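Long-range contacts in protein (alpha-2u-globulin) (Rattus norvegicus, PDB 2A2U), which probably binds small hydrophobic molecules, hyaline droplet inducers among them, inside a lipocalin barrel: residues 102-110 against 121-129; 54-62 against 73-81. One frame throughout, in Å; residues are numbered along the deposited sequence.

Interaction 1 of 2, residues 102-110 against 121-129; sequences EYDGGNTFT and MFHLINFKN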
ATOM      1  N   GLU A 102       8.248   0.621  -5.005  1.00 18.68           N
ATOM      2  CA  GLU A 102       8.431  -0.799  -4.796  1.00 18.68           C
ATOM      3  C   GLU A 102       7.839  -1.506  -6.001  1.00 18.68           C
ATOM      4  O   GLU A 102       6.645  -1.413  -6.261  1.00 18.68           O
ATOM      5  CB  GLU A 102       7.749  -1.249  -3.502  1.00 33.53           C
ATOM      6  CG  GLU A 102       8.094  -2.676  -3.064  1.00 33.53           C
ATOM      7  CD  GLU A 102       9.543  -2.848  -2.612  1.00 33.53           C
ATOM      8  OE1 GLU A 102      10.226  -1.843  -2.328  1.00 33.53           O
ATOM      9  OE2 GLU A 102      10.002  -4.003  -2.521  1.00 33.53           O
ATOM     10  N   TYR A 103       8.695  -2.156  -6.775  1.00 17.36           N
ATOM     11  CA  TYR A 103       8.252  -2.882  -7.958  1.00 17.36           C
ATOM     12  C   TYR A 103       9.339  -3.848  -8.376  1.00 17.36           C
ATOM     13  O   TYR A 103      10.361  -3.428  -8.908  1.00 17.36           O
ATOM     14  CB  TYR A 103       7.960  -1.921  -9.116  1.00  2.00           C
ATOM     15  CG  TYR A 103       7.560  -2.650 -10.384  1.00  2.00           C
ATOM     16  CD1 TYR A 103       6.300  -3.250 -10.495  1.00  2.00           C
ATOM     17  CD2 TYR A 103       8.435  -2.759 -11.461  1.00  2.00           C
ATOM     18  CE1 TYR A 103       5.919  -3.941 -11.648  1.00  2.00           C
ATOM     19  CE2 TYR A 103       8.063  -3.454 -12.626  1.00  2.00           C
ATOM     20  CZ  TYR A 103       6.804  -4.038 -12.706  1.00  2.00           C
ATOM     21  OH  TYR A 103       6.429  -4.721 -13.844  1.00  2.00           O
ATOM     22  N   ASP A 104       9.122  -5.136  -8.134  1.00 17.32           N
ATOM     23  CA  ASP A 104      10.108  -6.152  -8.485  1.00 17.32           C
ATOM     24  C   ASP A 104      11.395  -5.802  -7.748  1.00 17.32           C
ATOM     25  O   ASP A 104      12.489  -5.869  -8.316  1.00 17.32           O
ATOM     26  CB  ASP A 104      10.335  -6.139  -9.993  1.00 37.21           C
ATOM     27  CG  ASP A 104      11.106  -7.337 -10.470  1.00 37.21           C
ATOM     28  OD1 ASP A 104      10.690  -8.469 -10.189  1.00 37.21           O
ATOM     29  OD2 ASP A 104      12.131  -7.151 -11.142  1.00 37.21           O
ATOM     30  N   GLY A 105      11.230  -5.368  -6.495  1.00 17.00           N
ATOM     31  CA  GLY A 105      12.344  -4.966  -5.656  1.00 17.00           C
ATOM     32  C   GLY A 105      12.207  -3.518  -5.214  1.00 17.00           C
ATOM     33  O   GLY A 105      11.138  -2.919  -5.346  1.00 17.00           O
ATOM     34  N   GLY A 106      13.282  -2.966  -4.661  1.00 19.65           N
ATOM     35  CA  GLY A 106      13.262  -1.587  -4.215  1.00 19.65           C
ATOM     36  C   GLY A 106      13.892  -0.763  -5.306  1.00 19.65           C
ATOM     37  O   GLY A 106      15.024  -1.035  -5.700  1.00 19.65           O
ATOM     38  N   ASN A 107      13.167   0.235  -5.797  1.00 22.48           N
ATOM     39  CA  ASN A 107      13.663   1.073  -6.878  1.00 22.48           C
ATOM     40  C   ASN A 107      13.897   2.517  -6.498  1.00 22.48           C
ATOM     41  O   ASN A 107      13.073   3.141  -5.843  1.00 22.48           O
ATOM     42  CB  ASN A 107      12.683   1.069  -8.052  1.00 15.68           C
ATOM     43  CG  ASN A 107      12.419  -0.310  -8.588  1.00 15.68           C
ATOM     44  OD1 ASN A 107      13.254  -0.886  -9.280  1.00 15.68           O
ATOM     45  ND2 ASN A 107      11.229  -0.836  -8.310  1.00 15.68           N
ATOM     46  N   THR A 108      15.009   3.055  -6.970  1.00 18.21           N
ATOM     47  CA  THR A 108      15.351   4.444  -6.749  1.00 18.21           C
ATOM     48  C   THR A 108      15.563   5.039  -8.135  1.00 18.21           C
ATOM     49  O   THR A 108      16.345   4.511  -8.928  1.00 18.21           O
ATOM     50  CB  THR A 108      16.620   4.571  -5.900  1.00 24.58           C
ATOM     51  OG1 THR A 108      16.271   4.451  -4.516  1.00 24.58           O
ATOM     52  CG2 THR A 108      17.297   5.902  -6.118  1.00 24.58           C
ATOM     53  N   PHE A 109      14.813   6.085  -8.461  1.00 11.66           N
ATOM     54  CA  PHE A 109      14.961   6.715  -9.766  1.00 11.66           C
ATOM     55  C   PHE A 109      15.014   8.226  -9.728  1.00 11.66           C
ATOM     56  O   PHE A 109      14.614   8.842  -8.747  1.00 11.66           O
ATOM     57  CB  PHE A 109      13.881   6.248 -10.739  1.00  7.30           C
ATOM     58  CG  PHE A 109      12.502   6.702 -10.389  1.00  7.30           C
ATOM     59  CD1 PHE A 109      12.031   7.942 -10.811  1.00  7.30           C
ATOM     60  CD2 PHE A 109      11.651   5.869  -9.686  1.00  7.30           C
ATOM     61  CE1 PHE A 109      10.732   8.351 -10.533  1.00  7.30           C
ATOM     62  CE2 PHE A 109      10.355   6.261  -9.403  1.00  7.30           C
ATOM     63  CZ  PHE A 109       9.888   7.510  -9.834  1.00  7.30           C
ATOM     64  N   THR A 110      15.563   8.809 -10.791  1.00 14.29           N
ATOM     65  CA  THR A 110      15.680  10.256 -10.921  1.00 14.29           C
ATOM     66  C   THR A 110      15.308  10.687 -12.330  1.00 14.29           C
ATOM     67  O   THR A 110      15.291   9.878 -13.253  1.00 14.29           O
ATOM     68  CB  THR A 110      17.110  10.742 -10.649  1.00 22.91           C
ATOM     69  OG1 THR A 110      18.029  10.024 -11.479  1.00 22.91           O
ATOM     70  CG2 THR A 110      17.481  10.528  -9.208  1.00 22.91           C
ATOM     71  N   MET A 121      13.726  11.557 -19.728  1.00 22.45           N
ATOM     72  CA  MET A 121      14.626  10.433 -19.541  1.00 22.45           C
ATOM     73  C   MET A 121      14.748  10.157 -18.045  1.00 22.45           C
ATOM     74  O   MET A 121      15.063  11.052 -17.253  1.00 22.45           O
ATOM     75  CB  MET A 121      16.000  10.750 -20.145  1.00 31.24           C
ATOM     76  CG  MET A 121      15.930  11.314 -21.556  1.00 31.24           C
ATOM     77  SD  MET A 121      17.524  11.648 -22.291  1.00 31.24           S
ATOM     78  CE  MET A 121      17.071  11.820 -23.996  1.00 31.24           C
ATOM     79  N   PHE A 122      14.414   8.934 -17.654  1.00 15.85           N
ATOM     80  CA  PHE A 122      14.496   8.534 -16.259  1.00 15.85           C
ATOM     81  C   PHE A 122      15.657   7.571 -16.117  1.00 15.85           C
ATOM     82  O   PHE A 122      15.978   6.832 -17.041  1.00 15.85           O
ATOM     83  CB  PHE A 122      13.225   7.805 -15.825  1.00 12.74           C
ATOM     84  CG  PHE A 122      12.016   8.685 -15.672  1.00 12.74           C
ATOM     85  CD1 PHE A 122      11.779   9.348 -14.479  1.00 12.74           C
ATOM     86  CD2 PHE A 122      11.068   8.777 -16.687  1.00 12.74           C
ATOM     87  CE1 PHE A 122      10.621  10.078 -14.296  1.00 12.74           C
ATOM     88  CE2 PHE A 122       9.910   9.505 -16.513  1.00 12.74           C
ATOM     89  CZ  PHE A 122       9.684  10.156 -15.316  1.00 12.74           C
ATOM     90  N   HIS A 123      16.290   7.590 -14.953  1.00 18.86           N
ATOM     91  CA  HIS A 123      17.387   6.682 -14.658  1.00 18.86           C
ATOM     92  C   HIS A 123      16.998   5.956 -13.375  1.00 18.86           C
ATOM     93  O   HIS A 123      16.755   6.584 -12.345  1.00 18.86           O
ATOM     94  CB  HIS A 123      18.691   7.440 -14.458  1.00 28.28           C
ATOM     95  CG  HIS A 123      19.822   6.561 -14.028  1.00 28.28           C
ATOM     96  ND1 HIS A 123      20.326   6.574 -12.752  1.00 28.28           N
ATOM     97  CD2 HIS A 123      20.500   5.597 -14.695  1.00 28.28           C
ATOM     98  CE1 HIS A 123      21.264   5.652 -12.638  1.00 28.28           C
ATOM     99  NE2 HIS A 123      21.388   5.043 -13.811  1.00 28.28           N
ATOM    100  N   LEU A 124      16.952   4.635 -13.436  1.00 21.89           N
ATOM    101  CA  LEU A 124      16.546   3.839 -12.293  1.00 21.89           C
ATOM    102  C   LEU A 124      17.506   2.737 -11.882  1.00 21.89           C
ATOM    103  O   LEU A 124      18.076   2.052 -12.727  1.00 21.89           O
ATOM    104  CB  LEU A 124      15.165   3.226 -12.575  1.00 11.73           C
ATOM    105  CG  LEU A 124      14.638   2.090 -11.688  1.00 11.73           C
ATOM    106  CD1 LEU A 124      13.141   2.112 -11.666  1.00 11.73           C
ATOM    107  CD2 LEU A 124      15.129   0.729 -12.154  1.00 11.73           C
ATOM    108  N   ILE A 125      17.644   2.554 -10.572  1.00 18.82           N
ATOM    109  CA  ILE A 125      18.474   1.493 -10.014  1.00 18.82           C
ATOM    110  C   ILE A 125      17.530   0.563  -9.257  1.00 18.82           C
ATOM    111  O   ILE A 125      16.675   1.016  -8.507  1.00 18.82           O
ATOM    112  CB  ILE A 125      19.519   2.012  -9.025  1.00 29.01           C
ATOM    113  CG1 ILE A 125      20.324   3.143  -9.644  1.00 29.01           C
ATOM    114  CG2 ILE A 125      20.476   0.885  -8.654  1.00 29.01           C
ATOM    115  CD1 ILE A 125      21.216   3.852  -8.645  1.00 29.01           C
ATOM    116  N   ASN A 126      17.697  -0.737  -9.437  1.00 19.82           N
ATOM    117  CA  ASN A 126      16.837  -1.703  -8.769  1.00 19.82           C
ATOM    118  C   ASN A 126      17.601  -2.577  -7.781  1.00 19.82           C
ATOM    119  O   ASN A 126      18.748  -2.911  -8.021  1.00 19.82           O
ATOM    120  CB  ASN A 126      16.152  -2.577  -9.821  1.00 19.59           C
ATOM    121  CG  ASN A 126      15.412  -3.751  -9.219  1.00 19.59           C
ATOM    122  OD1 ASN A 126      16.008  -4.791  -8.945  1.00 19.59           O
ATOM    123  ND2 ASN A 126      14.105  -3.605  -9.036  1.00 19.59           N
ATOM    124  N   PHE A 127      16.990  -2.876  -6.639  1.00 24.25           N
ATOM    125  CA  PHE A 127      17.609  -3.747  -5.648  1.00 24.25           C
ATOM    126  C   PHE A 127      16.666  -4.882  -5.299  1.00 24.25           C
ATOM    127  O   PHE A 127      15.519  -4.653  -4.921  1.00 24.25           O
ATOM    128  CB  PHE A 127      17.961  -3.011  -4.371  1.00 24.64           C
ATOM    129  CG  PHE A 127      18.439  -3.913  -3.287  1.00 24.64           C
ATOM    130  CD1 PHE A 127      19.779  -4.258  -3.193  1.00 24.64           C
ATOM    131  CD2 PHE A 127      17.528  -4.484  -2.407  1.00 24.64           C
ATOM    132  CE1 PHE A 127      20.201  -5.163  -2.239  1.00 24.64           C
ATOM    133  CE2 PHE A 127      17.935  -5.385  -1.457  1.00 24.64           C
ATOM    134  CZ  PHE A 127      19.273  -5.732  -1.368  1.00 24.64           C
ATOM    135  N   LYS A 128      17.171  -6.103  -5.386  1.00 20.61           N
ATOM    136  CA  LYS A 128      16.362  -7.256  -5.069  1.00 20.61           C
ATOM    137  C   LYS A 128      17.210  -8.458  -4.717  1.00 20.61           C
ATOM    138  O   LYS A 128      17.928  -8.994  -5.559  1.00 20.61           O
ATOM    139  CB  LYS A 128      15.449  -7.604  -6.232  1.00 46.79           C
ATOM    140  CG  LYS A 128      14.344  -8.556  -5.862  1.00 46.79           C
ATOM    141  CD  LYS A 128      13.571  -8.935  -7.089  1.00 46.79           C
ATOM    142  CE  LYS A 128      12.251  -9.585  -6.739  1.00 46.79           C
ATOM    143  NZ  LYS A 128      11.536  -9.959  -7.994  1.00 46.79           N
ATOM    144  N   ASN A 129      17.096  -8.891  -3.467  1.00 41.28           N
ATOM    145  CA  ASN A 129      17.828 -10.047  -2.957  1.00 41.28           C
ATOM    146  C   ASN A 129      19.330  -9.905  -3.161  1.00 41.28           C
ATOM    147  O   ASN A 129      19.949 -10.725  -3.837  1.00 41.28           O
ATOM    148  CB  ASN A 129      17.314 -11.341  -3.604  1.00 69.22           C
ATOM    149  CG  ASN A 129      15.829 -11.565  -3.363  1.00 69.22           C
ATOM    150  OD1 ASN A 129      15.331 -11.388  -2.248  1.00 69.22           O
ATOM    151  ND2 ASN A 129      15.115 -11.966  -4.411  1.00 69.22           N
TER
HETATM  152  O   HOH W   1      14.747  -7.050  -9.856  1.00 30.98           O
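Two first torsions bring the amides of Asn107 and Asn126 together: Asn126 carries CG opposite its own backbone N (chi1 171°), while Asn107 keeps CG beside the backbone N (chi1 -58°). The two face each other as a non-hydrogen-bonded pair, amide planes 47° apart. Asn126 ND2 gives one bond to Asn107 OD1 (2.9 Å) and another, nearly straight, to Asp104 O (2.9 Å), both acceptors lying close to its own amide plane. Asn107 ND2 in turn bonds back to Tyr103 O at 2.8 Å, and also to Val101 O, so this buried amide is gripped at both ends and its rotation is settled. Water 1 sits 2.7 Å from Asn126 OD1 and also reaches Asp104 OD2.

Lys128, stretched out past CG, crosses Asp104 at about a right angle. Its NZ meets Asp104 OD1 at 2.8 Å from above the carboxylate plane, a salt bridge, while OD2 pairs with Lys50. Next along the chain, Gly105 lies against the other strand; a CB here would run into Phe127 O. Farther along, Phe109 CB touches Leu124 CB (3.8 Å), and the Phe109 and Phe122 side chains point the same way, their rings meeting obliquely, CD1 to CD1 at 3.9 Å. Thr108 and Ile125 project from the other face, packing on Pro94 of the second subunit. Paired backbone bonds join Gly106 with Phe127, Thr108 with Ile125 and Thr110 with His123, the register of an antiparallel beta hairpin in the lipocalin barrel, whose Phe109 and Leu124 side probably faces the interior.

Interaction 2 of 2, residues 54-62 against 73-81; sequences NGSMRVFMQ and FKFRIKENG
Phe60 and Arg76 join as the hydrogen-bonded antiparallel pair of a beta hairpin in the barrel wall, at the end where the chain from residue 54 runs out of a loop into the strand. Phe60 N reaches Arg76 O at 2.9 Å, and Arg76 N returns to Phe60 O at 2.9 Å but from above the carbonyl plane. One step on, Gln62 N to Lys74 O is only a weak bond. Before the strand, a type I turn from Gly55 to Arg58 folds over Ile77, whose CD1 comes 3.5 Å from Ser56 O; water 2 adds a bond to Arg58 O and a weak one from Lys78 N.

One face of the hairpin is apolar. Val59 CB lies 3.6 Å from Phe75 CD2, and Val59 and Met61 also touch Tyr139 on strand 131-140. Met61 leaves with CG opposite its backbone N (chi1 -166°) and then bends twice, which carries SD to the edge of the Phe73 ring, in its plane and 3.8 Å from CD2, a Met-aromatic contact, and sets CE 3.8 Å from Phe75 CB.

On the other face, where Phe60 packs on Cys176, the Gln62 amide stands over the Arg76 guanidinium with the two planes at 90°. OE1 is modelled too close to Arg76 CZ, so the amide's exact placing is doubtful; the pair is not hydrogen-bonded. Replacing Arg76 with alanine is likely to leave Glu85 without its long, weak ion-pair partner and Gln62 with less to lie against. Polar pairings on this face being weak or doubtful, the backbone bonds and the apolar packing of Val59, Met61 and Phe75 probably carry most of the hold.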
ATOM      1  N   ASN A  54       8.461 -10.476 -21.738  1.00 52.07           N
ATOM      2  CA  ASN A  54       8.155 -11.024 -20.411  1.00 52.07           C
ATOM      3  C   ASN A  54       9.010 -10.443 -19.265  1.00 52.07           C
ATOM      4  O   ASN A  54       8.962 -10.936 -18.138  1.00 52.07           O
ATOM      5  CB  ASN A  54       8.225 -12.562 -20.413  1.00134.05           C
ATOM      6  CG  ASN A  54       7.091 -13.205 -21.201  1.00134.05           C
ATOM      7  OD1 ASN A  54       5.917 -12.927 -20.955  1.00134.05           O
ATOM      8  ND2 ASN A  54       7.436 -14.093 -22.130  1.00134.05           N
ATOM      9  N   GLY A  55       9.790  -9.403 -19.559  1.00 43.69           N
ATOM     10  CA  GLY A  55      10.612  -8.771 -18.541  1.00 43.69           C
ATOM     11  C   GLY A  55       9.760  -7.801 -17.745  1.00 43.69           C
ATOM     12  O   GLY A  55       8.934  -7.090 -18.316  1.00 43.69           O
ATOM     13  N   SER A  56       9.951  -7.770 -16.431  1.00 23.12           N
ATOM     14  CA  SER A  56       9.175  -6.889 -15.563  1.00 23.12           C
ATOM     15  C   SER A  56       9.379  -5.411 -15.855  1.00 23.12           C
ATOM     16  O   SER A  56       8.484  -4.607 -15.620  1.00 23.12           O
ATOM     17  CB  SER A  56       9.521  -7.151 -14.100  1.00 23.89           C
ATOM     18  OG  SER A  56      10.836  -6.712 -13.798  1.00 23.89           O
ATOM     19  N   MET A  57      10.563  -5.049 -16.338  1.00 24.83           N
ATOM     20  CA  MET A  57      10.858  -3.654 -16.626  1.00 24.83           C
ATOM     21  C   MET A  57      10.429  -3.185 -18.022  1.00 24.83           C
ATOM     22  O   MET A  57      10.486  -1.987 -18.326  1.00 24.83           O
ATOM     23  CB  MET A  57      12.336  -3.357 -16.370  1.00 31.45           C
ATOM     24  CG  MET A  57      12.786  -3.584 -14.930  1.00 31.45           C
ATOM     25  SD  MET A  57      11.808  -2.693 -13.703  1.00 31.45           S
ATOM     26  CE  MET A  57      12.052  -3.804 -12.254  1.00 31.45           C
ATOM     27  N   ARG A  58      10.010  -4.119 -18.876  1.00 26.19           N
ATOM     28  CA  ARG A  58       9.536  -3.749 -20.212  1.00 26.19           C
ATOM     29  C   ARG A  58       8.105  -3.232 -20.054  1.00 26.19           C
ATOM     30  O   ARG A  58       7.138  -3.940 -20.335  1.00 26.19           O
ATOM     31  CB  ARG A  58       9.552  -4.946 -21.172  1.00 36.24           C
ATOM     32  CG  ARG A  58       9.013  -4.600 -22.564  1.00 36.24           C
ATOM     33  CD  ARG A  58       8.895  -5.809 -23.472  1.00 36.24           C
ATOM     34  NE  ARG A  58      10.066  -5.983 -24.325  1.00 36.24           N
ATOM     35  CZ  ARG A  58      10.050  -5.868 -25.650  1.00 36.24           C
ATOM     36  NH1 ARG A  58       8.918  -5.579 -26.286  1.00 36.24           N
ATOM     37  NH2 ARG A  58      11.171  -6.036 -26.343  1.00 36.24           N
ATOM     38  N   VAL A  59       7.981  -2.011 -19.552  1.00 26.74           N
ATOM     39  CA  VAL A  59       6.676  -1.408 -19.325  1.00 26.74           C
ATOM     40  C   VAL A  59       6.320  -0.389 -20.396  1.00 26.74           C
ATOM     41  O   VAL A  59       7.179   0.340 -20.892  1.00 26.74           O
ATOM     42  CB  VAL A  59       6.572  -0.745 -17.915  1.00 20.14           C
ATOM     43  CG1 VAL A  59       7.043  -1.714 -16.845  1.00 20.14           C
ATOM     44  CG2 VAL A  59       7.355   0.560 -17.865  1.00 20.14           C
ATOM     45  N   PHE A  60       5.038  -0.351 -20.738  1.00 25.66           N
ATOM     46  CA  PHE A  60       4.526   0.555 -21.743  1.00 25.66           C
ATOM     47  C   PHE A  60       3.751   1.668 -21.052  1.00 25.66           C
ATOM     48  O   PHE A  60       2.568   1.541 -20.748  1.00 25.66           O
ATOM     49  CB  PHE A  60       3.640  -0.227 -22.708  1.00 13.36           C
ATOM     50  CG  PHE A  60       4.300  -1.455 -23.267  1.00 13.36           C
ATOM     51  CD1 PHE A  60       5.565  -1.378 -23.839  1.00 13.36           C
ATOM     52  CD2 PHE A  60       3.663  -2.689 -23.218  1.00 13.36           C
ATOM     53  CE1 PHE A  60       6.191  -2.508 -24.356  1.00 13.36           C
ATOM     54  CE2 PHE A  60       4.287  -3.829 -23.737  1.00 13.36           C
ATOM     55  CZ  PHE A  60       5.555  -3.730 -24.305  1.00 13.36           C
ATOM     56  N   MET A  61       4.442   2.767 -20.799  1.00 20.54           N
ATOM     57  CA  MET A  61       3.868   3.916 -20.118  1.00 20.54           C
ATOM     58  C   MET A  61       2.639   4.465 -20.824  1.00 20.54           C
ATOM     59  O   MET A  61       2.478   4.298 -22.032  1.00 20.54           O
ATOM     60  CB  MET A  61       4.937   5.001 -19.987  1.00  2.00           C
ATOM     61  CG  MET A  61       4.608   6.144 -19.014  1.00  2.00           C
ATOM     62  SD  MET A  61       4.188   5.596 -17.310  1.00  2.00           S
ATOM     63  CE  MET A  61       5.481   4.225 -17.106  1.00  2.00           C
ATOM     64  N   GLN A  62       1.777   5.124 -20.055  1.00 27.22           N
ATOM     65  CA  GLN A  62       0.555   5.715 -20.582  1.00 27.22           C
ATOM     66  C   GLN A  62       0.296   7.122 -20.071  1.00 27.22           C
ATOM     67  O   GLN A  62      -0.015   8.019 -20.850  1.00 27.22           O
ATOM     68  CB  GLN A  62      -0.656   4.869 -20.227  1.00 51.99           C
ATOM     69  CG  GLN A  62      -0.629   3.458 -20.721  1.00 51.99           C
ATOM     70  CD  GLN A  62      -1.912   2.740 -20.394  1.00 51.99           C
ATOM     71  OE1 GLN A  62      -2.378   1.905 -21.154  1.00 51.99           O
ATOM     72  NE2 GLN A  62      -2.504   3.077 -19.262  1.00 51.99           N
ATOM     73  N   PHE A  73       2.019   6.523 -11.770  1.00 13.65           N
ATOM     74  CA  PHE A  73       2.329   6.041 -13.102  1.00 13.65           C
ATOM     75  C   PHE A  73       1.307   5.005 -13.540  1.00 13.65           C
ATOM     76  O   PHE A  73       1.176   3.960 -12.903  1.00 13.65           O
ATOM     77  CB  PHE A  73       3.711   5.384 -13.123  1.00 13.54           C
ATOM     78  CG  PHE A  73       4.848   6.334 -12.881  1.00 13.54           C
ATOM     79  CD1 PHE A  73       5.221   6.681 -11.589  1.00 13.54           C
ATOM     80  CD2 PHE A  73       5.563   6.869 -13.952  1.00 13.54           C
ATOM     81  CE1 PHE A  73       6.285   7.553 -11.365  1.00 13.54           C
ATOM     82  CE2 PHE A  73       6.631   7.743 -13.735  1.00 13.54           C
ATOM     83  CZ  PHE A  73       6.989   8.082 -12.441  1.00 13.54           C
ATOM     84  N   LYS A  74       0.567   5.298 -14.604  1.00 19.24           N
ATOM     85  CA  LYS A  74      -0.393   4.341 -15.142  1.00 19.24           C
ATOM     86  C   LYS A  74       0.251   3.790 -16.396  1.00 19.24           C
ATOM     87  O   LYS A  74       0.551   4.541 -17.312  1.00 19.24           O
ATOM     88  CB  LYS A  74      -1.711   5.011 -15.493  1.00 29.67           C
ATOM     89  CG  LYS A  74      -2.702   4.028 -16.024  1.00 29.67           C
ATOM     90  CD  LYS A  74      -4.054   4.634 -16.095  1.00 29.67           C
ATOM     91  CE  LYS A  74      -4.681   4.315 -17.422  1.00 29.67           C
ATOM     92  NZ  LYS A  74      -6.102   4.735 -17.495  1.00 29.67           N
ATOM     93  N   PHE A  75       0.473   2.485 -16.439  1.00 11.90           N
ATOM     94  CA  PHE A  75       1.131   1.868 -17.583  1.00 11.90           C
ATOM     95  C   PHE A  75       0.612   0.463 -17.838  1.00 11.90           C
ATOM     96  O   PHE A  75      -0.112  -0.091 -17.020  1.00 11.90           O
ATOM     97  CB  PHE A  75       2.627   1.781 -17.314  1.00 18.65           C
ATOM     98  CG  PHE A  75       2.967   0.913 -16.142  1.00 18.65           C
ATOM     99  CD1 PHE A  75       2.838   1.400 -14.842  1.00 18.65           C
ATOM    100  CD2 PHE A  75       3.368  -0.406 -16.325  1.00 18.65           C
ATOM    101  CE1 PHE A  75       3.100   0.583 -13.740  1.00 18.65           C
ATOM    102  CE2 PHE A  75       3.633  -1.236 -15.224  1.00 18.65           C
ATOM    103  CZ  PHE A  75       3.496  -0.737 -13.930  1.00 18.65           C
ATOM    104  N   ARG A  76       1.011  -0.116 -18.967  1.00 24.03           N
ATOM    105  CA  ARG A  76       0.593  -1.462 -19.328  1.00 24.03           C
ATOM    106  C   ARG A  76       1.778  -2.387 -19.394  1.00 24.03           C
ATOM    107  O   ARG A  76       2.908  -1.961 -19.631  1.00 24.03           O
ATOM    108  CB  ARG A  76      -0.130  -1.485 -20.669  1.00 48.16           C
ATOM    109  CG  ARG A  76      -1.513  -0.931 -20.612  1.00 48.16           C
ATOM    110  CD  ARG A  76      -2.429  -1.660 -21.555  1.00 48.16           C
ATOM    111  NE  ARG A  76      -3.556  -0.821 -21.934  1.00 48.16           N
ATOM    112  CZ  ARG A  76      -3.507   0.079 -22.913  1.00 48.16           C
ATOM    113  NH1 ARG A  76      -2.386   0.247 -23.615  1.00 48.16           N
ATOM    114  NH2 ARG A  76      -4.555   0.855 -23.151  1.00 48.16           N
ATOM    115  N   ILE A  77       1.509  -3.667 -19.199  1.00 26.11           N
ATOM    116  CA  ILE A  77       2.560  -4.658 -19.240  1.00 26.11           C
ATOM    117  C   ILE A  77       1.973  -5.961 -19.755  1.00 26.11           C
ATOM    118  O   ILE A  77       0.865  -6.335 -19.391  1.00 26.11           O
ATOM    119  CB  ILE A  77       3.207  -4.831 -17.850  1.00 28.24           C
ATOM    120  CG1 ILE A  77       4.406  -5.761 -17.945  1.00 28.24           C
ATOM    121  CG2 ILE A  77       2.205  -5.358 -16.849  1.00 28.24           C
ATOM    122  CD1 ILE A  77       5.301  -5.685 -16.751  1.00 28.24           C
ATOM    123  N   LYS A  78       2.693  -6.614 -20.658  1.00 43.98           N
ATOM    124  CA  LYS A  78       2.242  -7.864 -21.245  1.00 43.98           C
ATOM    125  C   LYS A  78       2.709  -9.031 -20.389  1.00 43.98           C
ATOM    126  O   LYS A  78       3.872  -9.429 -20.449  1.00 43.98           O
ATOM    127  CB  LYS A  78       2.818  -7.994 -22.645  1.00 79.58           C
ATOM    128  CG  LYS A  78       1.890  -8.604 -23.648  1.00 79.58           C
ATOM    129  CD  LYS A  78       2.575  -8.609 -24.994  1.00 79.58           C
ATOM    130  CE  LYS A  78       1.611  -8.898 -26.124  1.00 79.58           C
ATOM    131  NZ  LYS A  78       2.317  -8.847 -27.434  1.00 79.58           N
ATOM    132  N   GLU A  79       1.814  -9.535 -19.551  1.00 64.11           N
ATOM    133  CA  GLU A  79       2.118 -10.660 -18.675  1.00 64.11           C
ATOM    134  C   GLU A  79       1.466 -11.870 -19.339  1.00 64.11           C
ATOM    135  O   GLU A  79       0.236 -11.988 -19.343  1.00 64.11           O
ATOM    136  CB  GLU A  79       1.504 -10.437 -17.286  1.00224.25           C
ATOM    137  CG  GLU A  79       1.809  -9.082 -16.647  1.00224.25           C
ATOM    138  CD  GLU A  79       0.814  -8.724 -15.556  1.00224.25           C
ATOM    139  OE1 GLU A  79      -0.261  -9.353 -15.491  1.00224.25           O
ATOM    140  OE2 GLU A  79       1.092  -7.803 -14.767  1.00224.25           O
ATOM    141  N   ASN A  80       2.284 -12.717 -19.963  1.00103.36           N
ATOM    142  CA  ASN A  80       1.801 -13.921 -20.643  1.00103.36           C
ATOM    143  C   ASN A  80       0.824 -13.611 -21.772  1.00103.36           C
ATOM    144  O   ASN A  80      -0.328 -14.054 -21.756  1.00103.36           O
ATOM    145  CB  ASN A  80       1.184 -14.897 -19.635  1.00227.15           C
ATOM    146  CG  ASN A  80       2.168 -15.317 -18.572  1.00227.15           C
ATOM    147  OD1 ASN A  80       3.220 -15.878 -18.878  1.00227.15           O
ATOM    148  ND2 ASN A  80       1.845 -15.034 -17.318  1.00227.15           N
ATOM    149  N   GLY A  81       1.301 -12.834 -22.743  1.00102.75           N
ATOM    150  CA  GLY A  81       0.490 -12.468 -23.889  1.00102.75           C
ATOM    151  C   GLY A  81      -0.772 -11.711 -23.536  1.00102.75           C
ATOM    152  O   GLY A  81      -1.716 -11.678 -24.328  1.00102.75           O
TER
HETATM  153  O   HOH W   2       5.990  -6.571 -20.994  1.00 36.66           O

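How the interactions relate
From the N terminus, interaction 2 comes first: it pairs strand 60-67 with strand 70-78 and closes the hairpin across residues 63-72, most of them strand. The chain then passes through strands 83-92 and 99-102 before interaction 1 closes a later hairpin, across residues 111-120, joining strands 106-114 and 119-128. The two are in series, neither nesting nor crossing, with centres about 15 Å apart in one curled antiparallel sheet. They still meet where segments 54-62 and 102-110 are loops: Tyr103 OH probably bonds to Ser56 O, Asp104 OD2 approaches Ser56 OG, and Tyr103 packs on Ile77. Two hairpins separated along the barrel wall are thereby tied together.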